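Local coordinates for RING-type domain-containing protein (Chaetomium thermophilum, PDB 6Z3U) that probably activates a cyclin-dependent kinase as the MAT1-like subunit of the CAK complex, this chain being a C-terminal piece that contacts both kinase and cyclin, at residues I47-A50 / M51-F55; E21-P25 / S26-Y30. All coordinates share one frame; numbering follows the deposited sequence.

Interaction 1 (I47-A50 / M51-F55)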
ATOM      1  N   ILE C  47      11.982  -4.471  12.356  1.00 48.33           N
ATOM      2  CA  ILE C  47      13.405  -4.209  12.156  1.00 45.03           C
ATOM      3  C   ILE C  47      13.796  -4.514  10.716  1.00 51.42           C
ATOM      4  O   ILE C  47      14.527  -3.747  10.078  1.00 59.50           O
ATOM      5  CB  ILE C  47      14.247  -5.029  13.152  1.00 47.06           C
ATOM      6  CG1 ILE C  47      13.909  -4.636  14.594  1.00 53.75           C
ATOM      7  CG2 ILE C  47      15.733  -4.839  12.870  1.00 49.10           C
ATOM      8  CD1 ILE C  47      14.529  -5.539  15.646  1.00 49.70           C
ATOM      9  N   SER C  48      13.314  -5.639  10.183  1.00 48.79           N
ATOM     10  CA  SER C  48      13.588  -5.973   8.791  1.00 46.44           C
ATOM     11  C   SER C  48      12.990  -4.941   7.847  1.00 46.99           C
ATOM     12  O   SER C  48      13.570  -4.648   6.797  1.00 50.21           O
ATOM     13  CB  SER C  48      13.037  -7.360   8.470  1.00 47.53           C
ATOM     14  OG  SER C  48      13.539  -8.329   9.372  1.00 50.79           O
ATOM     15  N   ARG C  49      11.831  -4.385   8.204  1.00 48.99           N
ATOM     16  CA  ARG C  49      11.190  -3.380   7.363  1.00 40.84           C
ATOM     17  C   ARG C  49      11.985  -2.083   7.356  1.00 41.92           C
ATOM     18  O   ARG C  49      12.149  -1.455   6.303  1.00 40.55           O
ATOM     19  CB  ARG C  49       9.762  -3.151   7.858  1.00 42.17           C
ATOM     20  CG  ARG C  49       8.924  -2.171   7.050  1.00 44.82           C
ATOM     21  CD  ARG C  49       7.440  -2.412   7.311  1.00 38.01           C
ATOM     22  NE  ARG C  49       6.621  -1.212   7.171  1.00 35.64           N
ATOM     23  CZ  ARG C  49       6.246  -0.686   6.010  1.00 35.25           C
ATOM     24  NH1 ARG C  49       5.491   0.403   5.991  1.00 46.49           N
ATOM     25  NH2 ARG C  49       6.633  -1.237   4.868  1.00 35.31           N
ATOM     26  N   ALA C  50      12.497  -1.672   8.518  1.00 51.17           N
ATOM     27  CA  ALA C  50      13.273  -0.438   8.596  1.00 47.61           C
ATOM     28  C   ALA C  50      14.595  -0.568   7.849  1.00 44.40           C
ATOM     29  O   ALA C  50      14.972   0.318   7.073  1.00 49.17           O
ATOM     30  CB  ALA C  50      13.518  -0.069  10.059  1.00 56.95           C
ATOM     31  N   MET C  51      15.313  -1.673   8.067  1.00 50.77           N
ATOM     32  CA  MET C  51      16.621  -1.846   7.444  1.00 53.82           C
ATOM     33  C   MET C  51      16.517  -1.855   5.922  1.00 51.93           C
ATOM     34  O   MET C  51      17.375  -1.292   5.231  1.00 51.60           O
ATOM     35  CB  MET C  51      17.265  -3.138   7.944  1.00 50.38           C
ATOM     36  CG  MET C  51      17.665  -3.097   9.411  1.00 53.30           C
ATOM     37  SD  MET C  51      19.034  -1.972   9.733  1.00 61.31           S
ATOM     38  CE  MET C  51      20.429  -2.995   9.266  1.00 61.71           C
ATOM     39  N   PHE C  52      15.476  -2.489   5.379  1.00 52.28           N
ATOM     40  CA  PHE C  52      15.290  -2.487   3.932  1.00 46.85           C
ATOM     41  C   PHE C  52      15.115  -1.069   3.409  1.00 49.92           C
ATOM     42  O   PHE C  52      15.821  -0.637   2.490  1.00 50.95           O
ATOM     43  CB  PHE C  52      14.084  -3.350   3.560  1.00 47.80           C
ATOM     44  CG  PHE C  52      13.755  -3.329   2.096  1.00 49.50           C
ATOM     45  CD1 PHE C  52      14.486  -4.088   1.199  1.00 53.86           C
ATOM     46  CD2 PHE C  52      12.710  -2.557   1.618  1.00 44.84           C
ATOM     47  CE1 PHE C  52      14.184  -4.074  -0.150  1.00 59.30           C
ATOM     48  CE2 PHE C  52      12.402  -2.540   0.270  1.00 54.73           C
ATOM     49  CZ  PHE C  52      13.141  -3.300  -0.615  1.00 59.90           C
ATOM     50  N   GLU C  53      14.178  -0.321   3.993  1.00 52.62           N
ATOM     51  CA  GLU C  53      13.911   1.032   3.520  1.00 48.32           C
ATOM     52  C   GLU C  53      15.110   1.945   3.731  1.00 50.91           C
ATOM     53  O   GLU C  53      15.279   2.924   2.995  1.00 57.57           O
ATOM     54  CB  GLU C  53      12.671   1.586   4.221  1.00 46.28           C
ATOM     55  CG  GLU C  53      11.401   0.802   3.895  1.00 55.01           C
ATOM     56  CD  GLU C  53      10.198   1.248   4.703  1.00 45.14           C
ATOM     57  OE1 GLU C  53      10.311   2.247   5.441  1.00 62.54           O
ATOM     58  OE2 GLU C  53       9.141   0.590   4.604  1.00 37.57           O
ATOM     59  N   ALA C  54      15.952   1.644   4.724  1.00 60.58           N
ATOM     60  CA  ALA C  54      17.135   2.464   4.967  1.00 57.02           C
ATOM     61  C   ALA C  54      18.184   2.285   3.875  1.00 54.68           C
ATOM     62  O   ALA C  54      18.983   3.196   3.633  1.00 50.49           O
ATOM     63  CB  ALA C  54      17.739   2.128   6.331  1.00 49.19           C
ATOM     64  N   PHE C  55      18.201   1.128   3.213  1.00 53.01           N
ATOM     65  CA  PHE C  55      19.167   0.851   2.161  1.00 56.30           C
ATOM     66  C   PHE C  55      18.541   0.673   0.786  1.00 58.90           C
ATOM     67  O   PHE C  55      19.276   0.651  -0.208  1.00 61.16           O
ATOM     68  CB  PHE C  55      19.976  -0.412   2.498  1.00 57.49           C
ATOM     69  CG  PHE C  55      20.936  -0.232   3.640  1.00 58.38           C
ATOM     70  CD1 PHE C  55      20.519  -0.406   4.949  1.00 57.02           C
ATOM     71  CD2 PHE C  55      22.260   0.103   3.403  1.00 57.37           C
ATOM     72  CE1 PHE C  55      21.403  -0.244   6.002  1.00 55.41           C
ATOM     73  CE2 PHE C  55      23.148   0.267   4.450  1.00 59.45           C
ATOM     74  CZ  PHE C  55      22.719   0.093   5.751  1.00 59.98           C
TER
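Four successive i to i+4 backbone hydrogen bonds carry residues 47-50 into 51-55 as one alpha helix, from M51 N to I47 O (3.0 Å) through to A54 N to A50 O (2.9 Å). On this ladder the side chains of R49 and E53, one turn apart, form a salt bridge between R49 NH2 and E53 OE2 at 3.1 Å. The carboxylate oxygen sits over one face of the guanidinium, toward its rim, and the two planes stand 84° apart. No N-H points at the oxygen, which leaves attraction between charges rather than a directed bond. R49 reaches this place with CG anti to its backbone N (chi1 -177°) and the chain extended to NE. I47 and M51 meet on another side of the helix, I47 CG2 lying 4.3 Å from M51 CG; beyond CG the thioether chain is bent at chi2 and chi3 and packs on Y16. The helix also faces the cyclin chain, where A50 and M51 pack on its G194, F52 makes a cation-pi contact with its R11, and E53 OE1 forms a salt bridge with its R190. E53 is therefore shared by two arginines, OE2 serving R49 and OE1 serving R190 of the cyclin chain, and its carboxylate probably compensates both positive charges at the subunit interface.

Interaction 2 (E21-P25 / S26-Y30)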
ATOM      1  N   GLU C  21      21.349  -8.580  16.966  1.00 69.45           N
ATOM      2  CA  GLU C  21      21.728  -7.531  17.904  1.00 71.87           C
ATOM      3  C   GLU C  21      21.032  -6.202  17.638  1.00 70.20           C
ATOM      4  O   GLU C  21      21.115  -5.303  18.482  1.00 74.05           O
ATOM      5  CB  GLU C  21      23.243  -7.312  17.868  1.00 75.90           C
ATOM      6  CG  GLU C  21      23.747  -6.679  16.580  1.00 75.26           C
ATOM      7  CD  GLU C  21      25.258  -6.561  16.537  1.00 91.39           C
ATOM      8  OE1 GLU C  21      25.921  -7.543  16.139  1.00103.93           O
ATOM      9  OE2 GLU C  21      25.781  -5.486  16.899  1.00 88.76           O
ATOM     10  N   LEU C  22      20.356  -6.050  16.503  1.00 70.59           N
ATOM     11  CA  LEU C  22      19.685  -4.792  16.201  1.00 59.42           C
ATOM     12  C   LEU C  22      18.502  -4.581  17.139  1.00 62.33           C
ATOM     13  O   LEU C  22      17.669  -5.475  17.318  1.00 73.23           O
ATOM     14  CB  LEU C  22      19.216  -4.782  14.747  1.00 56.93           C
ATOM     15  CG  LEU C  22      20.317  -4.854  13.688  1.00 58.02           C
ATOM     16  CD1 LEU C  22      19.719  -4.979  12.299  1.00 55.57           C
ATOM     17  CD2 LEU C  22      21.221  -3.635  13.764  1.00 62.08           C
ATOM     18  N   ASN C  23      18.433  -3.397  17.742  1.00 67.62           N
ATOM     19  CA  ASN C  23      17.300  -3.018  18.577  1.00 57.61           C
ATOM     20  C   ASN C  23      17.367  -1.518  18.824  1.00 58.28           C
ATOM     21  O   ASN C  23      18.421  -0.892  18.677  1.00 60.30           O
ATOM     22  CB  ASN C  23      17.287  -3.780  19.907  1.00 59.20           C
ATOM     23  CG  ASN C  23      15.949  -3.686  20.619  1.00 57.62           C
ATOM     24  OD1 ASN C  23      14.920  -3.434  19.994  1.00 64.37           O
ATOM     25  ND2 ASN C  23      15.958  -3.880  21.931  1.00 59.39           N
ATOM     26  N   HIS C  24      16.223  -0.952  19.216  1.00 60.09           N
ATOM     27  CA  HIS C  24      16.082   0.479  19.441  1.00 61.98           C
ATOM     28  C   HIS C  24      15.295   0.661  20.736  1.00 64.12           C
ATOM     29  O   HIS C  24      14.265  -0.011  20.930  1.00 65.55           O
ATOM     30  CB  HIS C  24      15.364   1.152  18.268  1.00 64.57           C
ATOM     31  CG  HIS C  24      15.380   2.648  18.321  1.00 61.03           C
ATOM     32  ND1 HIS C  24      14.575   3.371  19.173  1.00 63.82           N
ATOM     33  CD2 HIS C  24      16.099   3.557  17.621  1.00 67.75           C
ATOM     34  CE1 HIS C  24      14.799   4.662  19.000  1.00 66.53           C
ATOM     35  NE2 HIS C  24      15.720   4.801  18.063  1.00 69.66           N
ATOM     36  N   PRO C  25      15.735   1.546  21.637  1.00 73.51           N
ATOM     37  CA  PRO C  25      15.065   1.637  22.946  1.00 67.09           C
ATOM     38  C   PRO C  25      13.587   1.965  22.848  1.00 65.43           C
ATOM     39  O   PRO C  25      12.822   1.616  23.756  1.00 57.94           O
ATOM     40  CB  PRO C  25      15.846   2.744  23.666  1.00 64.25           C
ATOM     41  CG  PRO C  25      16.490   3.535  22.575  1.00 74.84           C
ATOM     42  CD  PRO C  25      16.805   2.549  21.494  1.00 74.84           C
ATOM     43  N   SER C  26      13.163   2.642  21.778  1.00 72.21           N
ATOM     44  CA  SER C  26      11.743   2.913  21.591  1.00 71.87           C
ATOM     45  C   SER C  26      10.939   1.624  21.474  1.00 67.69           C
ATOM     46  O   SER C  26       9.745   1.607  21.797  1.00 66.49           O
ATOM     47  CB  SER C  26      11.533   3.784  20.351  1.00 72.80           C
ATOM     48  OG  SER C  26      11.892   3.090  19.169  1.00 71.11           O
ATOM     49  N   LEU C  27      11.569   0.538  21.014  1.00 65.86           N
ATOM     50  CA  LEU C  27      10.868  -0.738  20.926  1.00 52.53           C
ATOM     51  C   LEU C  27      10.674  -1.369  22.298  1.00 59.43           C
ATOM     52  O   LEU C  27       9.674  -2.057  22.526  1.00 60.61           O
ATOM     53  CB  LEU C  27      11.636  -1.704  20.024  1.00 49.96           C
ATOM     54  CG  LEU C  27      11.615  -1.441  18.520  1.00 48.32           C
ATOM     55  CD1 LEU C  27      12.458  -2.480  17.797  1.00 48.61           C
ATOM     56  CD2 LEU C  27      10.193  -1.454  17.995  1.00 45.80           C
ATOM     57  N   ASP C  28      11.618  -1.144  23.216  1.00 59.32           N
ATOM     58  CA  ASP C  28      11.568  -1.795  24.519  1.00 65.78           C
ATOM     59  C   ASP C  28      10.216  -1.620  25.199  1.00 54.57           C
ATOM     60  O   ASP C  28       9.752  -2.528  25.899  1.00 54.68           O
ATOM     61  CB  ASP C  28      12.685  -1.246  25.411  1.00 71.64           C
ATOM     62  CG  ASP C  28      14.067  -1.464  24.819  1.00 71.93           C
ATOM     63  OD1 ASP C  28      14.178  -2.230  23.835  1.00 66.88           O
ATOM     64  OD2 ASP C  28      15.038  -0.870  25.336  1.00 65.07           O
ATOM     65  N   LYS C  29       9.560  -0.472  25.001  1.00 56.90           N
ATOM     66  CA  LYS C  29       8.285  -0.242  25.671  1.00 55.39           C
ATOM     67  C   LYS C  29       7.244  -1.263  25.228  1.00 54.12           C
ATOM     68  O   LYS C  29       6.442  -1.741  26.039  1.00 53.17           O
ATOM     69  CB  LYS C  29       7.762   1.172  25.396  1.00 56.86           C
ATOM     70  CG  LYS C  29       8.793   2.200  24.945  1.00 53.67           C
ATOM     71  CD  LYS C  29       8.205   3.610  24.933  1.00 53.72           C
ATOM     72  CE  LYS C  29       7.108   3.772  23.888  1.00 58.86           C
ATOM     73  NZ  LYS C  29       7.642   3.881  22.505  1.00 70.31           N
ATOM     74  N   TYR C  30       7.247  -1.612  23.942  1.00 57.45           N
ATOM     75  CA  TYR C  30       6.232  -2.488  23.375  1.00 54.44           C
ATOM     76  C   TYR C  30       6.563  -3.965  23.540  1.00 49.04           C
ATOM     77  O   TYR C  30       5.647  -4.777  23.718  1.00 46.42           O
ATOM     78  CB  TYR C  30       6.041  -2.166  21.889  1.00 44.71           C
ATOM     79  CG  TYR C  30       5.647  -0.729  21.632  1.00 44.32           C
ATOM     80  CD1 TYR C  30       4.332  -0.313  21.787  1.00 45.94           C
ATOM     81  CD2 TYR C  30       6.587   0.211  21.234  1.00 45.23           C
ATOM     82  CE1 TYR C  30       3.963   0.999  21.554  1.00 46.62           C
ATOM     83  CE2 TYR C  30       6.229   1.526  20.999  1.00 45.13           C
ATOM     84  CZ  TYR C  30       4.915   1.915  21.160  1.00 52.50           C
ATOM     85  OH  TYR C  30       4.547   3.224  20.929  1.00 46.35           O
TER
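With CG anti to the backbone N in both N23 (chi1 -165°) and H24 (chi1 -171°), the amide of N23 is set beside L27 and D28, and the imidazole of H24 beside S26. H24 is the N-cap of helix 25-31: its ND1 accepts the backbone N-H of S26 at 3.1 Å, the donor lying somewhat out of the ring plane. S26 OG also approaches H24 ND1, at 2.7 Å, while P25 CD covers part of one face of the imidazole. The carbonyl of H24 takes the next amide, L27 N to H24 O at 2.8 Å, from above the carbonyl plane. The amide of N23 is used at both ends. Its OD1 receives a weak bond from H24 N and touches L27 CD1 at 3.4 Å, while ND2 gives a weak hydrogen bond to D28 OD1 (3.1 Å), with the amide and carboxylate planes 50° apart. The far nitrogen of the imidazole, NE2, is hydrogen-bonded to E214 of the cyclin chain, so one ring joins the helix start to the neighbouring subunit. An alanine in place of H24 is likely to leave the S26 amide without its side-chain capping acceptor and the cyclin glutamate without this partner. Within the chain, L22 lies against helix 43-55, and L27 and Y30 lie against F43 at the start of that helix; L27 also reaches P248 of the kinase chain.

From the N terminus, the extended chain first reaches interaction 2, where residues 21-25 turn into helix 25-31. Helix 34-39 follows, and only then does interaction 1 lie within helix 43-55. The two are local contacts in series: neither closes a long loop, and they neither nest nor cross. Their centres are 15 Å apart, yet their edges meet: I47 CD1 approaches L22 O at 3.6 Å, M51 CE packs on L22 CD1, and I47 CG1 on L27 CD1. The segment leading into helix 25-31 is thereby tied to the middle of helix 43-55, and both regions also contact the cyclin and kinase chains.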